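Local coordinates for protein enoyl-CoA hydratase (Thermus thermophilus, PDB 1WZ8) that probably catalyses the reversible hydration of enoyl-CoA thioesters, as a hexameric member of the crotonase (enoyl-CoA hydratase/isomerase) family, at residues A109-V114 / D127-G132; T25-K30 / R61-V66; R136-H141 / N172-G177; A118-A123 / G149-L154; L142-A147 / E250-L255. All coordinates share one frame; numbering follows the deposited sequence.

Interaction 1: A109-V114 / D127-G132; sequences AAVEKV and DIAVVG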
# COMPACT_ATOMS: atom_id res chain seq x y z
N ALA A 109 11.59 -0.55 -26.87
CA ALA A 109 13.04 -0.69 -26.88
C ALA A 109 13.47 -1.83 -27.80
O ALA A 109 12.96 -2.95 -27.69
CB ALA A 109 13.56 -0.93 -25.47
N ALA A 110 14.39 -1.54 -28.71
CA ALA A 110 14.91 -2.56 -29.62
C ALA A 110 16.20 -3.01 -28.94
O ALA A 110 17.27 -2.45 -29.18
CB ALA A 110 15.21 -1.95 -30.99
N VAL A 111 16.08 -4.02 -28.09
CA VAL A 111 17.22 -4.52 -27.33
C VAL A 111 18.08 -5.50 -28.11
O VAL A 111 17.82 -6.70 -28.13
CB VAL A 111 16.73 -5.16 -26.02
CG1 VAL A 111 17.88 -5.32 -25.05
CG2 VAL A 111 15.62 -4.30 -25.42
N GLU A 112 19.13 -4.98 -28.73
CA GLU A 112 20.05 -5.77 -29.53
C GLU A 112 21.30 -6.22 -28.79
O GLU A 112 21.97 -5.42 -28.14
CB GLU A 112 20.47 -4.97 -30.77
CG GLU A 112 19.34 -4.56 -31.69
CD GLU A 112 19.80 -3.60 -32.77
OE1 GLU A 112 20.17 -2.45 -32.43
OE2 GLU A 112 19.80 -3.99 -33.95
N LYS A 113 21.59 -7.52 -28.89
CA LYS A 113 22.78 -8.13 -28.31
C LYS A 113 23.05 -8.07 -26.82
O LYS A 113 23.28 -9.11 -26.20
CB LYS A 113 24.03 -7.60 -29.03
CG LYS A 113 24.06 -7.87 -30.52
CD LYS A 113 25.39 -7.45 -31.12
CE LYS A 113 25.38 -7.64 -32.63
NZ LYS A 113 24.30 -6.83 -33.26
N VAL A 114 23.05 -6.87 -26.24
CA VAL A 114 23.33 -6.74 -24.82
C VAL A 114 22.55 -5.65 -24.09
O VAL A 114 22.32 -4.57 -24.63
CB VAL A 114 24.84 -6.45 -24.59
CG1 VAL A 114 25.15 -6.47 -23.10
CG2 VAL A 114 25.71 -7.46 -25.33
N ASP A 127 7.83 0.37 -22.24
CA ASP A 127 6.57 -0.35 -22.14
C ASP A 127 6.65 -1.70 -22.83
O ASP A 127 6.10 -2.68 -22.35
CB ASP A 127 5.47 0.50 -22.75
CG ASP A 127 5.31 1.82 -22.04
OD1 ASP A 127 4.80 1.82 -20.90
OD2 ASP A 127 5.72 2.86 -22.60
N ILE A 128 7.34 -1.74 -23.96
CA ILE A 128 7.49 -2.98 -24.69
C ILE A 128 8.94 -3.12 -25.13
O ILE A 128 9.50 -2.21 -25.72
CB ILE A 128 6.58 -3.01 -25.94
CG1 ILE A 128 5.11 -2.95 -25.52
CG2 ILE A 128 6.85 -4.27 -26.76
CD1 ILE A 128 4.12 -2.94 -26.67
N ALA A 129 9.54 -4.26 -24.81
CA ALA A 129 10.91 -4.51 -25.20
C ALA A 129 10.92 -5.69 -26.14
O ALA A 129 10.26 -6.70 -25.89
CB ALA A 129 11.78 -4.81 -23.98
N VAL A 130 11.63 -5.55 -27.25
CA VAL A 130 11.76 -6.63 -28.22
C VAL A 130 13.22 -7.03 -28.13
O VAL A 130 14.11 -6.20 -28.33
CB VAL A 130 11.46 -6.15 -29.65
CG1 VAL A 130 11.62 -7.31 -30.63
CG2 VAL A 130 10.04 -5.59 -29.73
N VAL A 131 13.47 -8.30 -27.81
CA VAL A 131 14.84 -8.77 -27.71
C VAL A 131 15.11 -9.86 -28.73
O VAL A 131 14.19 -10.38 -29.37
CB VAL A 131 15.15 -9.36 -26.31
CG1 VAL A 131 14.83 -8.34 -25.23
CG2 VAL A 131 14.36 -10.65 -26.08
N GLY A 132 16.39 -10.17 -28.90
CA GLY A 132 16.77 -11.23 -29.82
C GLY A 132 16.82 -12.50 -29.01
O GLY A 132 17.02 -12.46 -27.80

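Interaction 2: T25-K30 / R61-V66; sequences TFRGEK and RGEGGV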
# COMPACT_ATOMS: atom_id res chain seq x y z
N THR A 25 18.27 7.20 -30.90
CA THR A 25 19.43 6.32 -30.99
C THR A 25 20.52 6.89 -30.10
O THR A 25 20.88 8.06 -30.23
CB THR A 25 19.97 6.23 -32.44
OG1 THR A 25 18.96 5.69 -33.31
CG2 THR A 25 21.20 5.34 -32.50
N PHE A 26 21.04 6.09 -29.18
CA PHE A 26 22.08 6.58 -28.29
C PHE A 26 23.41 5.92 -28.59
O PHE A 26 23.48 4.75 -28.97
CB PHE A 26 21.68 6.39 -26.82
CG PHE A 26 21.35 4.97 -26.46
CD1 PHE A 26 22.35 4.10 -26.05
CD2 PHE A 26 20.03 4.52 -26.49
CE1 PHE A 26 22.04 2.79 -25.68
CE2 PHE A 26 19.72 3.22 -26.12
CZ PHE A 26 20.72 2.35 -25.71
N ARG A 27 24.48 6.69 -28.42
CA ARG A 27 25.82 6.23 -28.70
C ARG A 27 26.72 6.42 -27.49
O ARG A 27 26.90 7.54 -27.01
CB ARG A 27 26.37 7.01 -29.89
CG ARG A 27 27.68 6.52 -30.48
CD ARG A 27 28.07 7.42 -31.65
NE ARG A 27 29.14 6.85 -32.47
CZ ARG A 27 30.36 6.60 -32.04
NH1 ARG A 27 30.69 6.85 -30.78
NH2 ARG A 27 31.27 6.08 -32.86
N GLY A 28 27.28 5.33 -26.98
CA GLY A 28 28.18 5.40 -25.84
C GLY A 28 29.56 4.92 -26.25
O GLY A 28 29.97 5.15 -27.38
N GLU A 29 30.27 4.28 -25.33
CA GLU A 29 31.60 3.75 -25.63
C GLU A 29 31.36 2.35 -26.20
O GLU A 29 30.32 2.11 -26.82
CB GLU A 29 32.45 3.68 -24.36
CG GLU A 29 32.51 5.01 -23.61
CD GLU A 29 33.35 4.94 -22.35
OE1 GLU A 29 33.50 3.84 -21.77
OE2 GLU A 29 33.86 6.00 -21.92
N LYS A 30 32.30 1.43 -26.02
CA LYS A 30 32.10 0.08 -26.54
C LYS A 30 30.82 -0.50 -25.95
O LYS A 30 30.56 -0.34 -24.75
CB LYS A 30 33.28 -0.84 -26.19
CG LYS A 30 34.52 -0.63 -27.04
CD LYS A 30 35.59 -1.66 -26.70
CE LYS A 30 36.02 -1.56 -25.24
NZ LYS A 30 36.96 -2.65 -24.85
N ARG A 61 16.96 2.74 -29.35
CA ARG A 61 17.91 1.83 -29.97
C ARG A 61 19.32 2.34 -29.71
O ARG A 61 19.56 3.55 -29.67
CB ARG A 61 17.68 1.75 -31.48
CG ARG A 61 18.53 0.69 -32.17
CD ARG A 61 18.43 0.77 -33.69
NE ARG A 61 18.99 -0.43 -34.33
CZ ARG A 61 19.03 -0.64 -35.64
NH1 ARG A 61 18.54 0.27 -36.47
NH2 ARG A 61 19.54 -1.77 -36.12
N GLY A 62 20.25 1.41 -29.51
CA GLY A 62 21.63 1.79 -29.29
C GLY A 62 22.32 1.78 -30.63
O GLY A 62 21.94 1.03 -31.52
N GLU A 63 23.33 2.63 -30.80
CA GLU A 63 24.04 2.69 -32.07
C GLU A 63 24.95 1.48 -32.21
O GLU A 63 25.35 0.87 -31.22
CB GLU A 63 24.87 3.97 -32.15
CG GLU A 63 25.40 4.27 -33.54
CD GLU A 63 26.88 4.56 -33.55
OE1 GLU A 63 27.67 3.66 -33.19
OE2 GLU A 63 27.26 5.69 -33.93
N GLY A 64 25.28 1.12 -33.46
CA GLY A 64 26.17 -0.00 -33.70
C GLY A 64 25.57 -1.38 -33.52
O GLY A 64 26.30 -2.36 -33.37
N GLY A 65 24.24 -1.48 -33.54
CA GLY A 65 23.58 -2.76 -33.39
C GLY A 65 23.69 -3.39 -32.01
O GLY A 65 23.68 -4.62 -31.88
N VAL A 66 23.80 -2.56 -30.99
CA VAL A 66 23.89 -3.05 -29.62
C VAL A 66 23.18 -2.05 -28.72
O VAL A 66 23.28 -0.84 -28.96
CB VAL A 66 25.36 -3.20 -29.16
CG1 VAL A 66 26.06 -1.85 -29.17
CG2 VAL A 66 25.42 -3.83 -27.78

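Interaction 3: R136-H141 / N172-G177; sequences RLLDGH and NEPLTG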
# COMPACT_ATOMS: atom_id res chain seq x y z
N ARG A 136 21.79 -10.95 -24.57
CA ARG A 136 22.23 -11.24 -23.20
C ARG A 136 21.66 -10.17 -22.27
O ARG A 136 21.95 -8.99 -22.44
CB ARG A 136 23.76 -11.24 -23.12
CG ARG A 136 24.32 -11.58 -21.73
CD ARG A 136 25.81 -11.86 -21.79
NE ARG A 136 26.62 -10.64 -21.84
CZ ARG A 136 27.13 -10.04 -20.77
NH1 ARG A 136 26.92 -10.55 -19.56
NH2 ARG A 136 27.85 -8.93 -20.90
N LEU A 137 20.85 -10.59 -21.30
CA LEU A 137 20.25 -9.66 -20.34
C LEU A 137 20.78 -9.99 -18.95
O LEU A 137 20.62 -11.11 -18.46
CB LEU A 137 18.72 -9.78 -20.37
CG LEU A 137 18.08 -9.62 -21.75
CD1 LEU A 137 16.57 -9.80 -21.65
CD2 LEU A 137 18.42 -8.26 -22.34
N LEU A 138 21.39 -9.01 -18.31
CA LEU A 138 21.97 -9.23 -16.99
C LEU A 138 21.96 -7.97 -16.12
O LEU A 138 22.34 -6.89 -16.56
CB LEU A 138 23.41 -9.72 -17.15
CG LEU A 138 24.29 -10.02 -15.94
CD1 LEU A 138 23.71 -11.15 -15.10
CD2 LEU A 138 25.66 -10.40 -16.44
N ASP A 139 21.50 -8.12 -14.89
CA ASP A 139 21.49 -6.99 -13.97
C ASP A 139 22.97 -6.64 -13.76
O ASP A 139 23.38 -5.50 -13.96
CB ASP A 139 20.85 -7.39 -12.65
CG ASP A 139 20.93 -6.29 -11.62
OD1 ASP A 139 20.12 -5.34 -11.69
OD2 ASP A 139 21.83 -6.37 -10.76
N GLY A 140 23.74 -7.64 -13.34
CA GLY A 140 25.18 -7.48 -13.15
C GLY A 140 25.75 -6.74 -11.95
O GLY A 140 26.97 -6.71 -11.79
N HIS A 141 24.91 -6.17 -11.10
CA HIS A 141 25.40 -5.39 -9.96
C HIS A 141 26.15 -6.24 -8.91
O HIS A 141 27.18 -5.85 -8.38
CB HIS A 141 24.20 -4.69 -9.31
CG HIS A 141 23.73 -3.57 -10.21
ND1 HIS A 141 22.65 -3.68 -11.02
CD2 HIS A 141 24.27 -2.30 -10.36
CE1 HIS A 141 22.54 -2.49 -11.64
NE2 HIS A 141 23.50 -1.64 -11.27
N ASN A 172 23.64 -13.34 -10.16
CA ASN A 172 24.21 -12.68 -11.32
C ASN A 172 24.16 -13.63 -12.51
O ASN A 172 25.07 -13.66 -13.34
CB ASN A 172 25.66 -12.29 -11.02
CG ASN A 172 26.09 -11.06 -11.78
OD1 ASN A 172 25.68 -9.94 -11.47
ND2 ASN A 172 26.92 -11.27 -12.79
N GLU A 173 23.08 -14.41 -12.59
CA GLU A 173 22.89 -15.35 -13.68
C GLU A 173 22.27 -14.67 -14.89
O GLU A 173 21.17 -14.13 -14.81
CB GLU A 173 21.99 -16.51 -13.24
CG GLU A 173 22.75 -17.71 -12.72
CD GLU A 173 23.64 -18.33 -13.78
OE1 GLU A 173 23.10 -18.89 -14.76
OE2 GLU A 173 24.87 -18.25 -13.63
N PRO A 174 22.97 -14.68 -16.03
CA PRO A 174 22.43 -14.04 -17.23
C PRO A 174 21.23 -14.79 -17.81
O PRO A 174 21.00 -15.96 -17.51
CB PRO A 174 23.62 -14.05 -18.19
CG PRO A 174 24.32 -15.32 -17.82
CD PRO A 174 24.29 -15.28 -16.31
N LEU A 175 20.45 -14.08 -18.61
CA LEU A 175 19.29 -14.65 -19.28
C LEU A 175 19.46 -14.39 -20.77
O LEU A 175 20.00 -13.35 -21.16
CB LEU A 175 18.00 -13.97 -18.83
CG LEU A 175 17.31 -14.43 -17.55
CD1 LEU A 175 16.34 -13.35 -17.11
CD2 LEU A 175 16.57 -15.76 -17.78
N THR A 176 19.04 -15.33 -21.59
CA THR A 176 19.09 -15.13 -23.03
C THR A 176 17.76 -14.45 -23.33
O THR A 176 16.83 -14.54 -22.52
CB THR A 176 19.14 -16.46 -23.80
OG1 THR A 176 17.93 -17.19 -23.56
CG2 THR A 176 20.33 -17.32 -23.36
N GLY A 177 17.66 -13.75 -24.45
CA GLY A 177 16.40 -13.10 -24.78
C GLY A 177 15.26 -14.11 -24.80
O GLY A 177 14.15 -13.83 -24.34
O HOH W 1 19.61 -12.08 -15.79

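Interaction 4: A118-A123 / G149-L154; sequences AGLALA and GDHAVL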
# COMPACT_ATOMS: atom_id res chain seq x y z
N ALA A 118 22.48 -0.34 -16.18
CA ALA A 118 21.64 0.77 -16.60
C ALA A 118 21.02 0.47 -17.96
O ALA A 118 19.94 0.96 -18.28
CB ALA A 118 22.46 2.05 -16.68
N GLY A 119 21.71 -0.34 -18.76
CA GLY A 119 21.19 -0.70 -20.07
C GLY A 119 19.91 -1.51 -19.93
O GLY A 119 18.92 -1.29 -20.64
N LEU A 120 19.92 -2.47 -19.01
CA LEU A 120 18.74 -3.30 -18.78
C LEU A 120 17.66 -2.45 -18.11
O LEU A 120 16.47 -2.64 -18.36
CB LEU A 120 19.09 -4.50 -17.90
CG LEU A 120 17.98 -5.53 -17.66
CD1 LEU A 120 17.52 -6.13 -18.99
CD2 LEU A 120 18.52 -6.63 -16.75
N ALA A 121 18.07 -1.50 -17.27
CA ALA A 121 17.12 -0.63 -16.59
C ALA A 121 16.27 0.14 -17.61
O ALA A 121 15.04 0.22 -17.49
CB ALA A 121 17.86 0.36 -15.68
N LEU A 122 16.94 0.69 -18.62
CA LEU A 122 16.26 1.45 -19.65
C LEU A 122 15.38 0.53 -20.49
O LEU A 122 14.25 0.88 -20.81
CB LEU A 122 17.29 2.16 -20.54
CG LEU A 122 16.75 3.06 -21.66
CD1 LEU A 122 15.82 4.11 -21.08
CD2 LEU A 122 17.92 3.71 -22.39
N ALA A 123 15.91 -0.64 -20.83
CA ALA A 123 15.18 -1.62 -21.64
C ALA A 123 13.89 -2.06 -20.96
O ALA A 123 12.84 -2.17 -21.61
CB ALA A 123 16.05 -2.83 -21.90
N GLY A 149 20.28 -1.99 -7.33
CA GLY A 149 19.33 -0.92 -7.06
C GLY A 149 18.97 0.06 -8.16
O GLY A 149 18.30 1.05 -7.88
N ASP A 150 19.36 -0.20 -9.41
CA ASP A 150 19.03 0.76 -10.46
C ASP A 150 17.75 0.50 -11.25
O ASP A 150 17.45 1.24 -12.18
CB ASP A 150 20.22 0.95 -11.41
CG ASP A 150 20.53 -0.27 -12.24
OD1 ASP A 150 19.77 -1.25 -12.20
OD2 ASP A 150 21.56 -0.24 -12.96
N HIS A 151 17.00 -0.53 -10.88
CA HIS A 151 15.74 -0.83 -11.55
C HIS A 151 15.10 -2.14 -11.10
O HIS A 151 13.88 -2.24 -11.01
CB HIS A 151 15.93 -0.90 -13.08
CG HIS A 151 16.45 -2.22 -13.55
ND1 HIS A 151 17.78 -2.57 -13.47
CD2 HIS A 151 15.81 -3.31 -14.05
CE1 HIS A 151 17.94 -3.82 -13.88
NE2 HIS A 151 16.76 -4.29 -14.24
N ALA A 152 15.94 -3.13 -10.82
CA ALA A 152 15.47 -4.46 -10.45
C ALA A 152 14.40 -4.55 -9.39
O ALA A 152 13.42 -5.27 -9.55
CB ALA A 152 16.66 -5.33 -10.06
N VAL A 153 14.58 -3.83 -8.29
CA VAL A 153 13.59 -3.92 -7.23
C VAL A 153 12.26 -3.27 -7.61
O VAL A 153 11.23 -3.61 -7.04
CB VAL A 153 14.15 -3.34 -5.92
CG1 VAL A 153 13.10 -3.38 -4.82
CG2 VAL A 153 15.36 -4.17 -5.50
N LEU A 154 12.27 -2.36 -8.58
CA LEU A 154 11.02 -1.74 -9.01
C LEU A 154 10.29 -2.60 -10.05
O LEU A 154 9.08 -2.81 -9.98
CB LEU A 154 11.27 -0.36 -9.63
CG LEU A 154 10.00 0.35 -10.11
CD1 LEU A 154 9.20 0.80 -8.90
CD2 LEU A 154 10.34 1.54 -10.99

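Interaction 5: L142-A147 / E250-L255; sequences LRLGVA and EGLKAL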
# COMPACT_ATOMS: atom_id res chain seq x y z
N LEU A 142 25.64 -7.42 -8.58
CA LEU A 142 26.29 -8.27 -7.58
C LEU A 142 27.71 -8.63 -8.00
O LEU A 142 28.58 -8.82 -7.16
CB LEU A 142 25.46 -9.53 -7.35
CG LEU A 142 24.27 -9.37 -6.38
CD1 LEU A 142 24.78 -9.02 -4.99
CD2 LEU A 142 23.32 -8.29 -6.88
N ARG A 143 27.93 -8.72 -9.31
CA ARG A 143 29.25 -9.03 -9.85
C ARG A 143 30.17 -7.84 -9.60
O ARG A 143 31.36 -8.01 -9.34
CB ARG A 143 29.14 -9.30 -11.35
CG ARG A 143 30.46 -9.46 -12.08
CD ARG A 143 30.28 -9.06 -13.54
NE ARG A 143 29.97 -10.16 -14.44
CZ ARG A 143 29.64 -10.01 -15.72
NH1 ARG A 143 29.56 -8.80 -16.26
NH2 ARG A 143 29.45 -11.07 -16.50
N LEU A 144 29.61 -6.64 -9.69
CA LEU A 144 30.37 -5.40 -9.47
C LEU A 144 30.64 -5.17 -7.99
O LEU A 144 31.57 -4.45 -7.62
CB LEU A 144 29.60 -4.20 -10.04
CG LEU A 144 30.22 -2.81 -9.86
CD1 LEU A 144 31.57 -2.75 -10.58
CD2 LEU A 144 29.28 -1.74 -10.41
N GLY A 145 29.81 -5.77 -7.14
CA GLY A 145 30.00 -5.62 -5.71
C GLY A 145 29.02 -4.69 -5.01
O GLY A 145 29.26 -4.30 -3.86
N VAL A 146 27.94 -4.32 -5.68
CA VAL A 146 26.94 -3.44 -5.08
C VAL A 146 25.55 -4.04 -5.26
O VAL A 146 25.34 -4.93 -6.09
CB VAL A 146 26.96 -2.02 -5.70
CG1 VAL A 146 28.30 -1.34 -5.40
CG2 VAL A 146 26.74 -2.10 -7.20
N ALA A 147 24.59 -3.54 -4.49
CA ALA A 147 23.22 -4.03 -4.56
C ALA A 147 22.57 -3.72 -5.91
O ALA A 147 22.95 -2.76 -6.59
CB ALA A 147 22.39 -3.41 -3.43
N GLU A 250 36.78 -3.96 -4.62
CA GLU A 250 37.27 -5.25 -5.11
C GLU A 250 36.57 -5.63 -6.41
O GLU A 250 37.18 -6.20 -7.31
CB GLU A 250 37.02 -6.33 -4.05
CG GLU A 250 37.19 -7.77 -4.54
CD GLU A 250 38.60 -8.10 -4.98
OE1 GLU A 250 39.54 -7.39 -4.56
OE2 GLU A 250 38.78 -9.07 -5.74
N GLY A 251 35.28 -5.31 -6.49
CA GLY A 251 34.52 -5.62 -7.69
C GLY A 251 35.12 -4.95 -8.91
O GLY A 251 35.29 -5.58 -9.96
N LEU A 252 35.45 -3.67 -8.78
CA LEU A 252 36.05 -2.91 -9.87
C LEU A 252 37.45 -3.43 -10.16
O LEU A 252 37.81 -3.68 -11.32
CB LEU A 252 36.14 -1.43 -9.51
CG LEU A 252 34.84 -0.62 -9.54
CD1 LEU A 252 35.13 0.82 -9.13
CD2 LEU A 252 34.24 -0.67 -10.94
N LYS A 253 38.25 -3.57 -9.11
CA LYS A 253 39.62 -4.06 -9.24
C LYS A 253 39.65 -5.38 -10.01
O LYS A 253 40.31 -5.49 -11.04
CB LYS A 253 40.23 -4.26 -7.85
CG LYS A 253 41.70 -4.67 -7.86
CD LYS A 253 42.18 -5.09 -6.48
CE LYS A 253 42.06 -3.97 -5.46
NZ LYS A 253 42.52 -4.40 -4.11
N ALA A 254 38.92 -6.36 -9.50
CA ALA A 254 38.86 -7.68 -10.12
C ALA A 254 38.35 -7.58 -11.56
O ALA A 254 38.85 -8.27 -12.45
CB ALA A 254 37.96 -8.60 -9.31
N LEU A 255 37.37 -6.72 -11.78
CA LEU A 255 36.79 -6.55 -13.10
C LEU A 255 37.85 -6.06 -14.08
O LEU A 255 38.11 -6.70 -15.10
CB LEU A 255 35.63 -5.55 -13.04
CG LEU A 255 34.54 -5.69 -14.11
CD1 LEU A 255 33.45 -4.67 -13.85
CD2 LEU A 255 35.13 -5.50 -15.50
O HOH W 2 33.94 -8.11 -10.30

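Interaction 1: A109-V114 / D127-G132
Ala109 and Val111 meet strand 128-132 first of all through the backbone. Ala109 N gives its hydrogen to Ile128 O at 2.9 Å, and Ala109 O takes one back from Val130 N at 3.0 Å. This second bond is almost straight, 177° at the hydrogen. Val111 N then donates to Val130 O at 2.9 Å, a more bent bond. Ala109 O is also approached by a carbon donor, Ala129 CA at 3.6 Å, a CA-H...O contact of the kind that goes with strand pairing.

The strands run parallel, their short axes 18° apart, as neighbours in the main sheet of the crotonase fold. The chain passes from one to the other through strand 114-116 and helix 118-125, so the pair are the two parallel strands of a beta-alpha-beta crossover.

Apolar contacts differ between the two sheet faces. On the face of Ala109, Ala129, Val111 and Val131, the two valines stand side by side, with Val111 CB 3.8 Å from Val131 CG1. Val111 has CG1 anti to its backbone N (chi1 -164°), which leaves CG2 beside that nitrogen and 4.1 Å from Ala129 CB. Ala123 of helix 118-125 closes over this patch. On the other face Ala110 and Val130 both rest on Ala199 of helix 195-207.

Charge enters just before strand 128-132, at the buried Asp127: OD2 forms a salt bridge with Lys218, and OD1 another with Lys166 of a second subunit.

Interaction 2: T25-K30 / R61-V66
Thr25 and Phe26 pair in parallel with Arg61 and Gly62 in a backbone contact finished off by a salt bridge, at the ends of strands 21-26 and 57-62. The two strands and helix 36-49 between them make a beta-alpha-beta unit of the crotonase fold. Phe26 N donates to Arg61 O at 3.0 Å, and Glu63 N to Phe26 O at 2.8 Å. Arg61 O also receives Thr25 CA at 3.1 Å, a CA-H...O contact.

Phe26 CG lies between the backbone N and the carbonyl carbon (chi1 56°), the crowded position. The ring lies over Gly62 of the neighbouring strand, whose CA sits under the middle of one ring face, 3.8 Å from the ring centroid, in a CH-pi contact. A CB on Gly62 would be tight against Phe26 CE1 and would clash with Val66 O. Phe67 meets Phe26 edge-to-face, and Leu38 and Leu42 of helix 36-49 pack on it; an alanine at Phe26 would probably leave a gap between that helix and the glycine and take away the mate of Phe67.

Past the strand ends Arg27 and Glu63 lie side by side at the surface, guanidinium and carboxylate planes 88° apart. Glu63 OE2 comes to the guanidinium edge, 2.6 Å from Arg27 NE, but the hydrogen bond is weak, bent to 121° at the hydrogen.

Interaction 3: R136-H141 / N172-G177
Asn172 presses its side-chain oxygen onto the backbone of Gly140: OD1 is 3.0 Å from Gly140 CA, close for an oxygen and a carbon. Asn172 has just left helix 162-171 with positive phi, and Gly140, also at positive phi, is the N-cap of helix 141-144. OD1 takes a weak hydrogen bond from Arg143 N, so the amide oxygen of one helix's end meets the first turn of the next.

Leu138 crosses Asn172 at about a right angle. Its CG is anti to the backbone N (chi1 179°), and the CD1 branch lands on the turn, 3.4 Å from Asn172 O and 4.2 Å from Pro174 CB.

Regular pairing sits further along. Leu137 and Leu175 are an antiparallel hydrogen-bonded pair: Leu137 N donates to Leu175 O at 2.9 Å, nearly straight at 172°, and Leu175 N returns the bond to Leu137 O at 3.0 Å. One water donates to both Leu137 O and Glu173 O, bridging strand 136-138 to the turn before strand 175-176.

Asp139 fixes the start of the next helix. Its OD2 accepts from His141 N at 3.1 Å, an Asx turn, while OD1 accepts from His141 ND1, near the ring plane but from above the carboxylate plane, with a weaker bond from ND1 to OD2. His141 NE2 is bonded to a pentanediol molecule, probably from the crystallisation liquor, which may mark a pocket.

Strand 136-138 is the middle of a three-strand sheet, with 114-116 along one edge and 175-176 along the other; helix 177-183 follows directly, with Thr176 as its N-cap.

Interaction 4: A118-A123 / G149-L154
The His151 imidazole is packed on both faces: Ala121 CA lies 3.5 Å above one, offset toward the rim, and Ala152 CB lies over the centre of the opposite face. Asp150 CG lies at the ring edge, in plane, and Asp150 OD1 takes the hydrogen of His151 ND1 at 2.7 Å. That bond is nearly straight (164°), on the syn side, though tilted 34° out of the carboxylate plane.

Across the contact Ala121 CB touches His151 CB at 3.5 Å, and Leu120, crossing the histidine at about a right angle, puts CG 3.8 Å from His151 NE2. His151 CG is set between backbone N and carbonyl carbon (chi1 82°), which puts CG 3.5 Å from Ala121 CA. An alanine at His151 would keep the CB contact but would probably leave Asp150 OD1 without its N-H partner, Trp156 NE1 without its acceptor, and a gap beside Ala121.

His151 is the N-cap of helix 152-155, and Asp150 OD2 approaches Ala118 N without bonding to it. In crotonase relatives a backbone N-H at the start of the equivalent helix contributes to the oxyanion hole. ND1 donating to Asp150 and NE2 accepting from Trp156 fix the imidazole's rotation; this is likely to steady the Asp150 carboxylate, about 3 Å from a bound pentanediol, probably from the crystallisation liquor.

Interaction 5: L142-A147 / E250-L255
Leu144 reaches from the last turn of helix 141-144 to helix 246-256 near the C-terminus of the crotonase-family chain. The first helix stops in a Schellman motif with Gly145 at C-prime: Val146 N returns to His141 O, and Gly145 N makes a weak bond to Leu142 O. Gly145 has positive phi, and a side chain there would jam against the preceding carbonyl.

From CB, the Leu144 chain leaves with CG anti to the backbone N (chi1 178°), and these two atoms carry the branches toward the neighbour helix. CD1 does the touching. It lies 3.4 Å from Leu252 CD2, tighter than an ordinary methyl contact, and 4.0 Å from Leu252 CG. The two leucines stand side by side, pointing the same way. Leu255 CD1 closes on the same methyl at 4.2 Å. Ile76 of helix 73-81 packs against both Leu144 and Leu252, so the patch is shared by three helices.

The backbones also meet. Leu144 O, buried and without a hydrogen-bond donor in the model, is met by Gly251 CA at 3.2 Å in a CA-H...O contact that is nearly straight, 169° at the hydrogen. Only glycine suits this approach, since a CB on Gly251 would collide with that oxygen. One water also joins the helices, donating to Arg143 O at 2.8 Å and to Gly251 O at 2.9 Å.

Interactions 1 and 4 are the buried ones: one is strand pairing, the other a histidine and carboxylate set against helix 118-125, which lies against both. Interaction 2 pairs the next strands of that sheet, at their partly exposed ends, and Arg61 there forms a salt bridge with Glu112 of interaction 1. Interaction 3 belongs to the smaller sheet, joined to interaction 1 by the backbone bond from Arg136 N to Lys113 O, and its His141 lies next to Asp150 of interaction 4. Interaction 5, about 20 Å from the chain centre, has leucine packing and a bridging water in place of direct hydrogen bonds.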